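Local coordinates for protelomerase (PDB 4F43), which generates and protects the hairpin ends of linear bacterial chromosomes, probably by cutting and rejoining the DNA strands through its telomere resolvase catalytic domain, at residues A117-E122 against Y304-L309; L267-A272 against S285-I290; K129-C134 against N247-V252; T151-Y156 against Y198-L203. The protein carries 1 engineered substitution. All coordinates share one frame; numbering follows the deposited sequence. Where two conformers were deposited one is given.

In the fold
Beyond the N-terminal helices, the chain enters contact 1 at 117-122 and completes it only at 304-309, so the largest loop encloses the other three contacts. Inside it, contact 3 opens on helix 124-134 and closes at the end of helix 230-248. Contact 4, which joins the 151-156 turn to strand 198-201, is nested within contact 3. Contact 2 follows in series, pairing helices 263-276 and 283-291; no loops cross. Contact 2 touches both contact 1, through Phe121 on Leu267 and Met305 on Phe287, and contact 4, through Tyr268 with Pro201 and Arg153 with Ile290. Helix 263-276 thus lies between the two-stranded parallel sheet and the edge of the antiparallel sheet.

Contact 1: residues A117-E122 against Y304-L309; sequences ALITFE and YMTYTL. With nucleotides of chain B.
Tyr307 keeps CG beside its backbone N, anti to the carbonyl carbon (chi1 -66°), and Ile119 holds CG1 in the same way; the two are bridge partners in a short two-stranded parallel sheet, with side chains on the same face. There CB of Ile119 sits at the edge of the Tyr307 ring, 4.0 Å from CD1. Phe121 supplies the second aromatic partner: its edge is presented to a face of Tyr307 in a T-shaped stack, ring centroids 4.8 Å apart and planes at 76°, while CG2 of Thr306 covers the opposite face. The backbone pairing is parallel: Ile119 N donates to Thr306 O, Thr308 N to Ile119 O (2.7 Å), and Phe121 N to Thr308 O. On the other face CG2 of Thr308 packs against the carbonyl of Ile119, and CB of Leu118 lies 3.9 Å from that same methyl. A water accepts from Thr306 OG1 and donates to Ala117 O, linking the two segments just before their strands. At the far end Tyr304 OH lies 2.9 Å from O3' of DA13 of chain B and is hydrogen-bonded to Tyr262. Glu257 binds the Tyr307 hydroxyl, the Trp253 and Phe121 rings meet edge-to-face, and helix 263-276 packs alongside, Leu267 on Phe121 and His266 on Thr306.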
# COMPACT_ATOMS: atom_id res chain seq x y z
N ALA A 117 11.11 9.06 -18.79
CA ALA A 117 12.47 8.86 -18.30
C ALA A 117 12.55 7.59 -17.45
O ALA A 117 12.65 7.66 -16.22
CB ALA A 117 12.93 10.07 -17.50
N LEU A 118 12.51 6.44 -18.11
CA LEU A 118 12.56 5.15 -17.44
C LEU A 118 13.93 4.88 -16.82
O LEU A 118 14.96 5.31 -17.35
CB LEU A 118 12.20 4.03 -18.41
CG LEU A 118 10.82 3.39 -18.24
CD1 LEU A 118 9.76 4.44 -17.97
CD2 LEU A 118 10.46 2.57 -19.47
N ILE A 119 13.93 4.17 -15.70
CA ILE A 119 15.16 3.83 -14.99
C ILE A 119 15.64 2.44 -15.38
O ILE A 119 14.87 1.48 -15.34
CB ILE A 119 14.96 3.89 -13.47
CG1 ILE A 119 14.62 5.31 -13.03
CG2 ILE A 119 16.20 3.38 -12.74
CD1 ILE A 119 14.42 5.46 -11.54
N THR A 120 16.91 2.33 -15.75
CA THR A 120 17.47 1.07 -16.18
C THR A 120 17.87 0.20 -14.99
O THR A 120 18.87 0.46 -14.33
CB THR A 120 18.70 1.29 -17.09
OG1 THR A 120 18.50 2.47 -17.88
CG2 THR A 120 18.91 0.09 -18.00
N PHE A 121 17.07 -0.83 -14.74
CA PHE A 121 17.32 -1.74 -13.63
C PHE A 121 18.34 -2.80 -14.04
O PHE A 121 17.99 -3.95 -14.30
CB PHE A 121 16.01 -2.41 -13.20
CG PHE A 121 15.92 -2.68 -11.72
CD1 PHE A 121 14.73 -2.49 -11.05
CD2 PHE A 121 17.03 -3.11 -11.01
CE1 PHE A 121 14.63 -2.73 -9.69
CE2 PHE A 121 16.94 -3.36 -9.65
CZ PHE A 121 15.75 -3.17 -8.99
N GLU A 122 19.60 -2.40 -14.08
CA GLU A 122 20.67 -3.25 -14.61
C GLU A 122 20.94 -4.51 -13.80
O GLU A 122 21.08 -5.60 -14.36
CB GLU A 122 21.95 -2.43 -14.80
CG GLU A 122 21.95 -1.60 -16.07
CD GLU A 122 22.60 -0.24 -15.87
OE1 GLU A 122 22.87 0.13 -14.71
OE2 GLU A 122 22.84 0.45 -16.89
N TYR A 304 2.88 1.91 -12.20
CA TYR A 304 3.78 0.79 -11.96
C TYR A 304 4.85 0.64 -13.04
O TYR A 304 5.66 -0.29 -12.99
CB TYR A 304 2.99 -0.51 -11.82
CG TYR A 304 2.19 -0.61 -10.55
CD1 TYR A 304 2.74 -1.14 -9.39
CD2 TYR A 304 0.87 -0.16 -10.50
CE1 TYR A 304 2.01 -1.23 -8.23
CE2 TYR A 304 0.13 -0.25 -9.34
CZ TYR A 304 0.71 -0.78 -8.20
OH TYR A 304 -0.03 -0.86 -7.04
N MET A 305 4.86 1.55 -14.00
CA MET A 305 5.81 1.49 -15.10
C MET A 305 6.85 2.60 -14.98
O MET A 305 6.65 3.71 -15.46
CB MET A 305 5.09 1.56 -16.44
CG MET A 305 3.77 0.79 -16.46
SD MET A 305 3.22 0.30 -18.10
CE MET A 305 3.12 1.88 -18.92
N THR A 306 7.97 2.28 -14.33
CA THR A 306 9.02 3.25 -14.09
C THR A 306 10.41 2.67 -14.34
O THR A 306 11.40 3.40 -14.38
CB THR A 306 8.97 3.78 -12.64
OG1 THR A 306 10.11 4.61 -12.39
CG2 THR A 306 8.98 2.62 -11.67
N TYR A 307 10.48 1.35 -14.50
CA TYR A 307 11.74 0.67 -14.75
C TYR A 307 11.84 0.19 -16.19
O TYR A 307 10.82 0.02 -16.87
CB TYR A 307 11.90 -0.53 -13.82
CG TYR A 307 12.03 -0.18 -12.36
CD1 TYR A 307 12.68 0.98 -11.95
CD2 TYR A 307 11.50 -1.02 -11.38
CE1 TYR A 307 12.79 1.29 -10.60
CE2 TYR A 307 11.60 -0.71 -10.04
CZ TYR A 307 12.25 0.45 -9.66
OH TYR A 307 12.37 0.76 -8.32
N THR A 308 13.06 -0.02 -16.66
CA THR A 308 13.29 -0.64 -17.96
C THR A 308 14.36 -1.71 -17.86
O THR A 308 15.44 -1.49 -17.30
CB THR A 308 13.63 0.40 -19.06
OG1 THR A 308 13.89 -0.29 -20.30
CG2 THR A 308 14.85 1.23 -18.68
N LEU A 309 14.05 -2.89 -18.38
CA LEU A 309 14.96 -4.03 -18.29
C LEU A 309 16.15 -3.89 -19.24
O LEU A 309 15.99 -3.44 -20.38
CB LEU A 309 14.22 -5.34 -18.54
CG LEU A 309 13.22 -5.74 -17.44
CD1 LEU A 309 12.75 -7.17 -17.64
CD2 LEU A 309 13.83 -5.56 -16.06
P DA B 13 3.61 4.72 -6.39
OP1 DA B 13 4.57 3.60 -6.23
OP2 DA B 13 3.74 5.65 -7.53
O5' DA B 13 2.13 4.11 -6.42
C5' DA B 13 1.65 3.36 -5.31
C4' DA B 13 0.22 2.92 -5.54
O4' DA B 13 -0.68 3.84 -4.88
C3' DA B 13 -0.21 2.88 -7.01
O3' DA B 13 -1.09 1.79 -7.22
C2' DA B 13 -0.92 4.22 -7.18
C1' DA B 13 -1.60 4.35 -5.83
N9 DA B 13 -1.91 5.73 -5.45
C8 DA B 13 -1.30 6.87 -5.86
N7 DA B 13 -1.82 7.96 -5.34
C5 DA B 13 -2.83 7.50 -4.52
C6 DA B 13 -3.76 8.14 -3.68
N6 DA B 13 -3.83 9.47 -3.51
N1 DA B 13 -4.63 7.36 -3.01
C2 DA B 13 -4.58 6.04 -3.17
N3 DA B 13 -3.76 5.32 -3.92
C4 DA B 13 -2.90 6.12 -4.58
O HOH W 1 11.32 6.56 -13.63

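Contact 2: residues L267-A272 against S285-I290; sequences LYAEVA and SYFAAI
Ile290, whose CD1 approaches CA of Ala269 at 4.4 Å, also offers its backbone O to Arg153 NH1 in a probable hydrogen bond. NH1 also makes a weak bond to the Tyr268 hydroxyl, so a single guanidinium nitrogen links helix 283-291 with helix 263-276. Across the two helices the packing centres on the small side chain of Ala269. Its CB lies over one face of the Phe287 ring, 3.8 Å from the centroid and 24° off the normal, a CH-pi contact displaced toward the CE2-CZ rim. The two helices, 263-276 and 283-291, are consecutive in the chain and pack at a steep angle. The segment axes approach to 10.3 Å at 124° between their N-to-C directions, and both helices belong to the catalytic domain of the telomere resolvase family. At the ring edge Glu270 brings OE1 to 4.0 Å from CZ of Phe287; CG stands anti to the backbone N (chi1 -163°) and the chain then bends at chi2. The same OE1 makes a long, weak ion pair with Lys283. Further along, the Tyr286 ring reaches Ala272, CE2 lying 3.5 Å from the carbonyl O, while Ile290 CG2 lies over one of its faces. Met305 packs on Phe287 from the 304-309 segment, and Pro201 of strand 198-201 is touched by Ala272, Tyr286 and Ile290.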
# COMPACT_ATOMS: atom_id res chain seq x y z
N LEU A 267 9.19 -4.04 -10.01
CA LEU A 267 10.11 -4.97 -10.66
C LEU A 267 9.42 -6.31 -10.92
O LEU A 267 9.66 -6.95 -11.95
CB LEU A 267 11.35 -5.18 -9.80
CG LEU A 267 12.45 -6.05 -10.40
CD1 LEU A 267 12.93 -5.48 -11.72
CD2 LEU A 267 13.61 -6.20 -9.43
N TYR A 268 8.57 -6.73 -9.99
CA TYR A 268 7.78 -7.94 -10.17
C TYR A 268 6.90 -7.82 -11.41
O TYR A 268 6.86 -8.74 -12.24
CB TYR A 268 6.92 -8.18 -8.92
CG TYR A 268 5.81 -9.19 -9.10
CD1 TYR A 268 6.10 -10.55 -9.21
CD2 TYR A 268 4.48 -8.80 -9.15
CE1 TYR A 268 5.09 -11.48 -9.37
CE2 TYR A 268 3.47 -9.72 -9.30
CZ TYR A 268 3.78 -11.06 -9.41
OH TYR A 268 2.77 -11.98 -9.57
N ALA A 269 6.22 -6.69 -11.54
CA ALA A 269 5.39 -6.41 -12.70
C ALA A 269 6.19 -6.48 -14.00
O ALA A 269 5.84 -7.23 -14.93
CB ALA A 269 4.72 -5.06 -12.57
N GLU A 270 7.27 -5.72 -14.05
CA GLU A 270 8.12 -5.63 -15.24
C GLU A 270 8.65 -7.00 -15.67
O GLU A 270 8.57 -7.38 -16.84
CB GLU A 270 9.28 -4.67 -14.99
CG GLU A 270 9.98 -4.19 -16.25
CD GLU A 270 9.25 -3.05 -16.92
OE1 GLU A 270 8.17 -2.65 -16.42
OE2 GLU A 270 9.75 -2.54 -17.95
N VAL A 271 9.21 -7.74 -14.71
CA VAL A 271 9.81 -9.04 -14.99
C VAL A 271 8.78 -10.08 -15.40
O VAL A 271 8.97 -10.79 -16.39
CB VAL A 271 10.63 -9.55 -13.79
CG1 VAL A 271 11.07 -10.99 -14.02
CG2 VAL A 271 11.83 -8.65 -13.54
N ALA A 272 7.68 -10.18 -14.65
CA ALA A 272 6.66 -11.17 -14.97
C ALA A 272 5.97 -10.86 -16.29
O ALA A 272 5.50 -11.77 -16.97
CB ALA A 272 5.65 -11.28 -13.84
N SER A 285 -2.99 -4.13 -19.48
CA SER A 285 -3.95 -5.19 -19.19
C SER A 285 -3.34 -6.27 -18.30
O SER A 285 -3.96 -6.69 -17.32
CB SER A 285 -4.48 -5.81 -20.49
OG SER A 285 -5.55 -6.70 -20.22
N TYR A 286 -2.13 -6.70 -18.64
CA TYR A 286 -1.44 -7.72 -17.87
C TYR A 286 -1.12 -7.21 -16.47
O TYR A 286 -1.28 -7.93 -15.49
CB TYR A 286 -0.16 -8.16 -18.59
CG TYR A 286 0.49 -9.37 -17.97
CD1 TYR A 286 -0.11 -10.62 -18.06
CD2 TYR A 286 1.70 -9.28 -17.31
CE1 TYR A 286 0.47 -11.74 -17.50
CE2 TYR A 286 2.30 -10.39 -16.75
CZ TYR A 286 1.68 -11.62 -16.85
OH TYR A 286 2.26 -12.73 -16.29
N PHE A 287 -0.68 -5.95 -16.40
CA PHE A 287 -0.41 -5.31 -15.12
C PHE A 287 -1.66 -5.30 -14.25
O PHE A 287 -1.62 -5.71 -13.09
CB PHE A 287 0.09 -3.88 -15.34
CG PHE A 287 1.58 -3.78 -15.50
CD1 PHE A 287 2.26 -4.68 -16.31
CD2 PHE A 287 2.30 -2.79 -14.86
CE1 PHE A 287 3.63 -4.59 -16.46
CE2 PHE A 287 3.66 -2.69 -15.02
CZ PHE A 287 4.33 -3.59 -15.82
N ALA A 288 -2.77 -4.85 -14.83
CA ALA A 288 -4.04 -4.80 -14.11
C ALA A 288 -4.49 -6.19 -13.67
O ALA A 288 -5.10 -6.35 -12.61
CB ALA A 288 -5.11 -4.15 -14.97
N ALA A 289 -4.17 -7.20 -14.47
CA ALA A 289 -4.57 -8.57 -14.19
C ALA A 289 -3.79 -9.16 -13.02
O ALA A 289 -4.37 -9.75 -12.11
CB ALA A 289 -4.41 -9.44 -15.43
N ILE A 290 -2.47 -9.01 -13.06
CA ILE A 290 -1.60 -9.62 -12.05
C ILE A 290 -1.54 -8.82 -10.75
O ILE A 290 -1.26 -9.38 -9.69
CB ILE A 290 -0.18 -9.82 -12.60
CG1 ILE A 290 0.46 -8.47 -12.92
CG2 ILE A 290 -0.21 -10.73 -13.83
CD1 ILE A 290 1.67 -8.55 -13.83

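Contact 3: residues K129-C134 against N247-V252; sequences KICEDC and NLFEDV
Ile130 meets Phe249 first through CB, which lies 3.9 Å from CE1 of the ring. Its CG2 branch comes closer to the same atom, 3.6 Å away, and also reaches Phe249 CD1. The other branch starts at CG1, set beside the backbone N and anti to the carbonyl carbon (chi1 -70°), and carries CD1 outward. At this tip the methyl lies 3.8 Å from CD1 of Phe249 and touches CG2 of Val252 at 4.3 Å, so the isoleucine bridges two residues of the opposite segment. The two side chains slide past each other in opposite directions, with CG2 oblique to the ring. One turn of the helix supplies Cys131 as well: its SG stands 4.1 Å from CZ of Phe249, a sulfur-aromatic contact likewise oblique to the ring plane. Cys134 follows, its SG 4.2 Å from CD1 of Leu248. On the Phe249 side, CB of Leu248 lies over one ring face, displaced toward the rim. Val127 and Gln126, earlier on helix 124-134, carry the packing on to Phe249 and Val252, and Met150 and Ile145 of helix 140-151 touch Cys131 and Leu248. Phe249 is the centre of an inverse gamma turn, spanned by a weak bond from Glu250 N to Leu248 O; this turn, near the end of helix 230-248, sets the ring against helix 124-134.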
# COMPACT_ATOMS: atom_id res chain seq x y z
N LYS A 129 17.65 -12.77 -7.13
CA LYS A 129 18.39 -13.83 -6.46
C LYS A 129 18.44 -13.60 -4.95
O LYS A 129 18.33 -14.54 -4.16
CB LYS A 129 19.81 -13.94 -7.02
CG LYS A 129 20.64 -15.04 -6.38
CD LYS A 129 20.05 -16.41 -6.66
CE LYS A 129 20.61 -17.46 -5.71
NZ LYS A 129 22.10 -17.45 -5.67
N ILE A 130 18.61 -12.34 -4.55
CA ILE A 130 18.63 -11.97 -3.14
C ILE A 130 17.31 -12.31 -2.47
O ILE A 130 17.28 -12.87 -1.38
CB ILE A 130 18.96 -10.48 -2.93
CG1 ILE A 130 20.42 -10.19 -3.30
CG2 ILE A 130 18.72 -10.07 -1.49
CD1 ILE A 130 20.80 -8.73 -3.19
N CYS A 131 16.20 -11.96 -3.13
CA CYS A 131 14.88 -12.30 -2.60
C CYS A 131 14.71 -13.81 -2.49
O CYS A 131 14.24 -14.33 -1.47
CB CYS A 131 13.78 -11.69 -3.48
SG CYS A 131 13.78 -9.89 -3.51
N GLU A 132 15.10 -14.52 -3.55
CA GLU A 132 15.03 -15.98 -3.59
C GLU A 132 15.83 -16.60 -2.44
O GLU A 132 15.47 -17.66 -1.93
CB GLU A 132 15.53 -16.50 -4.93
CG GLU A 132 15.25 -17.98 -5.16
CD GLU A 132 15.84 -18.48 -6.46
OE1 GLU A 132 15.13 -19.21 -7.19
OE2 GLU A 132 17.01 -18.16 -6.76
N ASP A 133 16.92 -15.94 -2.05
CA ASP A 133 17.74 -16.40 -0.94
C ASP A 133 17.07 -16.07 0.39
O ASP A 133 17.20 -16.82 1.36
CB ASP A 133 19.13 -15.79 -1.01
CG ASP A 133 19.92 -16.27 -2.22
OD1 ASP A 133 19.72 -17.44 -2.62
OD2 ASP A 133 20.72 -15.49 -2.76
N CYS A 134 16.37 -14.94 0.43
CA CYS A 134 15.63 -14.54 1.62
C CYS A 134 14.47 -15.50 1.86
O CYS A 134 13.99 -15.64 2.99
CB CYS A 134 15.10 -13.11 1.48
SG CYS A 134 16.37 -11.83 1.60
N ASN A 247 19.70 -1.70 3.78
CA ASN A 247 20.97 -2.41 3.87
C ASN A 247 21.15 -3.54 2.86
O ASN A 247 22.26 -3.79 2.40
CB ASN A 247 21.18 -2.94 5.29
CG ASN A 247 21.25 -1.83 6.32
OD1 ASN A 247 21.72 -0.73 6.04
ND2 ASN A 247 20.78 -2.12 7.53
N LEU A 248 20.06 -4.22 2.53
CA LEU A 248 20.12 -5.37 1.62
C LEU A 248 20.64 -5.00 0.23
O LEU A 248 21.80 -5.26 -0.09
CB LEU A 248 18.74 -6.04 1.50
CG LEU A 248 18.42 -7.12 2.53
CD1 LEU A 248 17.06 -7.72 2.26
CD2 LEU A 248 19.50 -8.19 2.53
N PHE A 249 19.78 -4.39 -0.58
CA PHE A 249 20.13 -4.05 -1.95
C PHE A 249 20.88 -2.72 -2.01
O PHE A 249 20.52 -1.83 -2.77
CB PHE A 249 18.86 -3.98 -2.81
CG PHE A 249 17.81 -4.98 -2.42
CD1 PHE A 249 17.87 -6.28 -2.89
CD2 PHE A 249 16.76 -4.62 -1.59
CE1 PHE A 249 16.90 -7.20 -2.54
CE2 PHE A 249 15.79 -5.53 -1.24
CZ PHE A 249 15.86 -6.82 -1.71
N GLU A 250 21.93 -2.61 -1.20
CA GLU A 250 22.69 -1.37 -1.08
C GLU A 250 23.41 -0.96 -2.36
O GLU A 250 23.21 0.15 -2.86
CB GLU A 250 23.71 -1.49 0.06
CG GLU A 250 24.70 -0.35 0.12
CD GLU A 250 24.52 0.52 1.35
OE1 GLU A 250 24.08 -0.02 2.39
OE2 GLU A 250 24.82 1.73 1.27
N ASP A 251 24.23 -1.86 -2.90
CA ASP A 251 25.07 -1.53 -4.04
C ASP A 251 24.63 -2.21 -5.34
O ASP A 251 25.38 -2.21 -6.32
CB ASP A 251 26.53 -1.88 -3.75
CG ASP A 251 27.17 -0.92 -2.76
OD1 ASP A 251 27.02 0.31 -2.94
OD2 ASP A 251 27.80 -1.39 -1.79
N VAL A 252 23.43 -2.77 -5.35
CA VAL A 252 22.92 -3.43 -6.55
C VAL A 252 21.68 -2.72 -7.11
O VAL A 252 21.23 -3.02 -8.21
CB VAL A 252 22.58 -4.91 -6.29
CG1 VAL A 252 23.82 -5.66 -5.81
CG2 VAL A 252 21.45 -5.03 -5.29

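Contact 4: residues T151-Y156 against Y198-L203; sequences TGRAPY and YEIPVL. Engineered in segment 151-156: Ala154 (natural residue Arg). With nucleotides of chain B.
Tyr198 brings its hydroxyl to the guanidinium edge of Arg153, OH 3.1 Å from NH2, but at too poor an angle for a hydrogen bond; ring and guanidinium planes stand 72° apart, and the hydroxyl's weak hydrogen bond goes to Gln183. Ile200 comes next, with CG1 between the backbone N and the carbonyl carbon (chi1 56°). Its CD1 lies over one guanidinium face, 3.5 Å from Arg153 NE, and meets Thr151 OG1 at 3.3 Å. The guanidinium is steadied by its own segment: NE donates to Thr151 O (3.2 Å), with that oxygen in the guanidinium plane, and NH1, the nitrogen held by Ile290, adds a weaker bond to it. Pro201 gives its carbonyl to Tyr268 OH. Val202 then sets CG1 3.9 Å from Thr151 OG1, a buried oxygen with no polar partner in the model. From the Arg153-Ile200 packing, segment 151-156 runs through the engineered Ala154 to the helix start that binds the DT23 phosphate of chain B, where Tyr156 N donates to OP1 (2.7 Å). Strand 198-201 bonds through Ile200 to Ile178 of strand 177-180, Phe180 of that strand makes a cation-pi contact with Arg153, and helix 263-276 packs Tyr268 on Ile200 and Leu203.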
# COMPACT_ATOMS: atom_id res chain seq x y z
N THR A 151 6.54 -12.97 -5.13
CA THR A 151 5.11 -13.03 -5.47
C THR A 151 4.53 -11.66 -5.81
O THR A 151 3.47 -11.56 -6.42
CB THR A 151 4.28 -13.71 -4.36
OG1 THR A 151 3.04 -14.18 -4.91
CG2 THR A 151 3.99 -12.74 -3.23
N GLY A 152 5.23 -10.61 -5.40
CA GLY A 152 4.87 -9.25 -5.78
C GLY A 152 3.74 -8.60 -5.00
O GLY A 152 3.28 -7.52 -5.35
N ARG A 153 3.29 -9.26 -3.93
CA ARG A 153 2.25 -8.68 -3.09
C ARG A 153 2.80 -7.54 -2.24
O ARG A 153 4.00 -7.48 -1.98
CB ARG A 153 1.59 -9.75 -2.22
CG ARG A 153 0.93 -10.89 -2.98
CD ARG A 153 0.03 -10.38 -4.09
NE ARG A 153 0.66 -10.48 -5.41
CZ ARG A 153 0.09 -10.07 -6.54
NH1 ARG A 153 0.74 -10.20 -7.69
NH2 ARG A 153 -1.11 -9.52 -6.51
N ALA A 154 1.92 -6.65 -1.80
CA ALA A 154 2.30 -5.51 -0.98
C ALA A 154 2.68 -5.97 0.43
O ALA A 154 2.20 -7.01 0.89
CB ALA A 154 1.16 -4.50 -0.92
N PRO A 155 3.56 -5.20 1.10
CA PRO A 155 4.00 -5.50 2.47
C PRO A 155 2.84 -5.77 3.44
O PRO A 155 2.94 -6.69 4.25
CB PRO A 155 4.73 -4.22 2.87
CG PRO A 155 5.30 -3.72 1.59
CD PRO A 155 4.28 -4.05 0.54
N TYR A 156 1.77 -4.98 3.35
CA TYR A 156 0.61 -5.19 4.21
C TYR A 156 -0.03 -6.54 3.92
O TYR A 156 -0.30 -7.33 4.83
CB TYR A 156 -0.40 -4.06 4.03
CG TYR A 156 -1.55 -4.11 5.01
CD1 TYR A 156 -1.35 -3.89 6.36
CD2 TYR A 156 -2.85 -4.37 4.57
CE1 TYR A 156 -2.40 -3.93 7.26
CE2 TYR A 156 -3.91 -4.41 5.46
CZ TYR A 156 -3.68 -4.19 6.80
OH TYR A 156 -4.72 -4.22 7.69
N TYR A 198 -7.61 -15.08 -6.86
CA TYR A 198 -7.22 -15.09 -8.27
C TYR A 198 -5.78 -15.56 -8.47
O TYR A 198 -4.97 -15.54 -7.53
CB TYR A 198 -7.44 -13.71 -8.91
CG TYR A 198 -6.58 -12.60 -8.36
CD1 TYR A 198 -5.52 -12.10 -9.10
CD2 TYR A 198 -6.83 -12.05 -7.11
CE1 TYR A 198 -4.73 -11.08 -8.61
CE2 TYR A 198 -6.04 -11.03 -6.61
CZ TYR A 198 -4.99 -10.55 -7.36
OH TYR A 198 -4.20 -9.54 -6.87
N GLU A 199 -5.46 -15.97 -9.69
CA GLU A 199 -4.17 -16.57 -10.00
C GLU A 199 -3.12 -15.52 -10.36
O GLU A 199 -3.38 -14.62 -11.17
CB GLU A 199 -4.32 -17.58 -11.13
CG GLU A 199 -3.10 -18.47 -11.35
CD GLU A 199 -3.35 -19.54 -12.39
OE1 GLU A 199 -3.43 -20.73 -12.02
OE2 GLU A 199 -3.46 -19.20 -13.59
N ILE A 200 -1.94 -15.63 -9.75
CA ILE A 200 -0.84 -14.71 -10.00
C ILE A 200 0.44 -15.46 -10.34
O ILE A 200 0.65 -16.58 -9.87
CB ILE A 200 -0.58 -13.80 -8.78
CG1 ILE A 200 -0.30 -14.65 -7.54
CG2 ILE A 200 -1.75 -12.87 -8.54
CD1 ILE A 200 0.11 -13.84 -6.32
N PRO A 201 1.30 -14.86 -11.18
CA PRO A 201 2.58 -15.48 -11.51
C PRO A 201 3.60 -15.32 -10.39
O PRO A 201 3.48 -14.40 -9.57
CB PRO A 201 3.03 -14.70 -12.74
CG PRO A 201 2.41 -13.36 -12.57
CD PRO A 201 1.07 -13.62 -11.93
N VAL A 202 4.59 -16.20 -10.35
CA VAL A 202 5.68 -16.10 -9.39
C VAL A 202 7.03 -16.21 -10.11
O VAL A 202 7.12 -16.78 -11.19
CB VAL A 202 5.59 -17.17 -8.30
CG1 VAL A 202 4.47 -16.84 -7.33
CG2 VAL A 202 5.38 -18.54 -8.91
N LEU A 203 8.07 -15.65 -9.49
CA LEU A 203 9.37 -15.56 -10.14
C LEU A 203 10.33 -16.67 -9.70
O LEU A 203 11.51 -16.65 -10.04
CB LEU A 203 9.99 -14.17 -9.89
CG LEU A 203 9.09 -13.02 -10.34
CD1 LEU A 203 9.77 -11.68 -10.13
CD2 LEU A 203 8.67 -13.20 -11.79
P DT B 23 1.42 -1.28 2.82
OP1 DT B 23 1.83 -2.56 2.19
OP2 DT B 23 1.34 -1.18 4.29
O5' DT B 23 2.39 -0.12 2.29
C5' DT B 23 2.69 -0.02 0.90
C4' DT B 23 3.54 1.21 0.63
O4' DT B 23 2.85 2.39 1.12
C3' DT B 23 4.91 1.21 1.29
O3' DT B 23 5.89 1.72 0.38
C2' DT B 23 4.73 2.16 2.47
C1' DT B 23 3.78 3.17 1.85
N1 DT B 23 3.05 4.03 2.83
C2 DT B 23 3.30 5.38 2.82
O2 DT B 23 4.09 5.91 2.05
N3 DT B 23 2.60 6.10 3.74
C4 DT B 23 1.68 5.62 4.66
O4 DT B 23 1.11 6.37 5.45
C5 DT B 23 1.47 4.19 4.62
C7 DT B 23 0.50 3.55 5.56
C6 DT B 23 2.15 3.48 3.71
P DT B 22 -5.74 -0.74 3.23
OP1 DT B 22 -6.75 -1.64 2.64
OP2 DT B 22 -5.69 -0.55 4.70
O5' DT B 22 -4.29 -1.21 2.74
C5' DT B 22 -3.10 -0.73 3.38
C4' DT B 22 -2.24 0.07 2.42
O4' DT B 22 -2.70 1.44 2.41
C3' DT B 22 -0.77 0.18 2.80
O3' DT B 22 -0.02 -0.88 2.21
C2' DT B 22 -0.35 1.52 2.22
C1' DT B 22 -1.65 2.25 1.92
N1 DT B 22 -1.72 3.61 2.55
C2 DT B 22 -0.95 4.62 2.03
O2 DT B 22 -0.20 4.48 1.08
N3 DT B 22 -1.08 5.82 2.67
C4 DT B 22 -1.89 6.12 3.75
O4 DT B 22 -1.93 7.24 4.25
C5 DT B 22 -2.67 5.01 4.24
C7 DT B 22 -3.59 5.20 5.42
C6 DT B 22 -2.55 3.83 3.63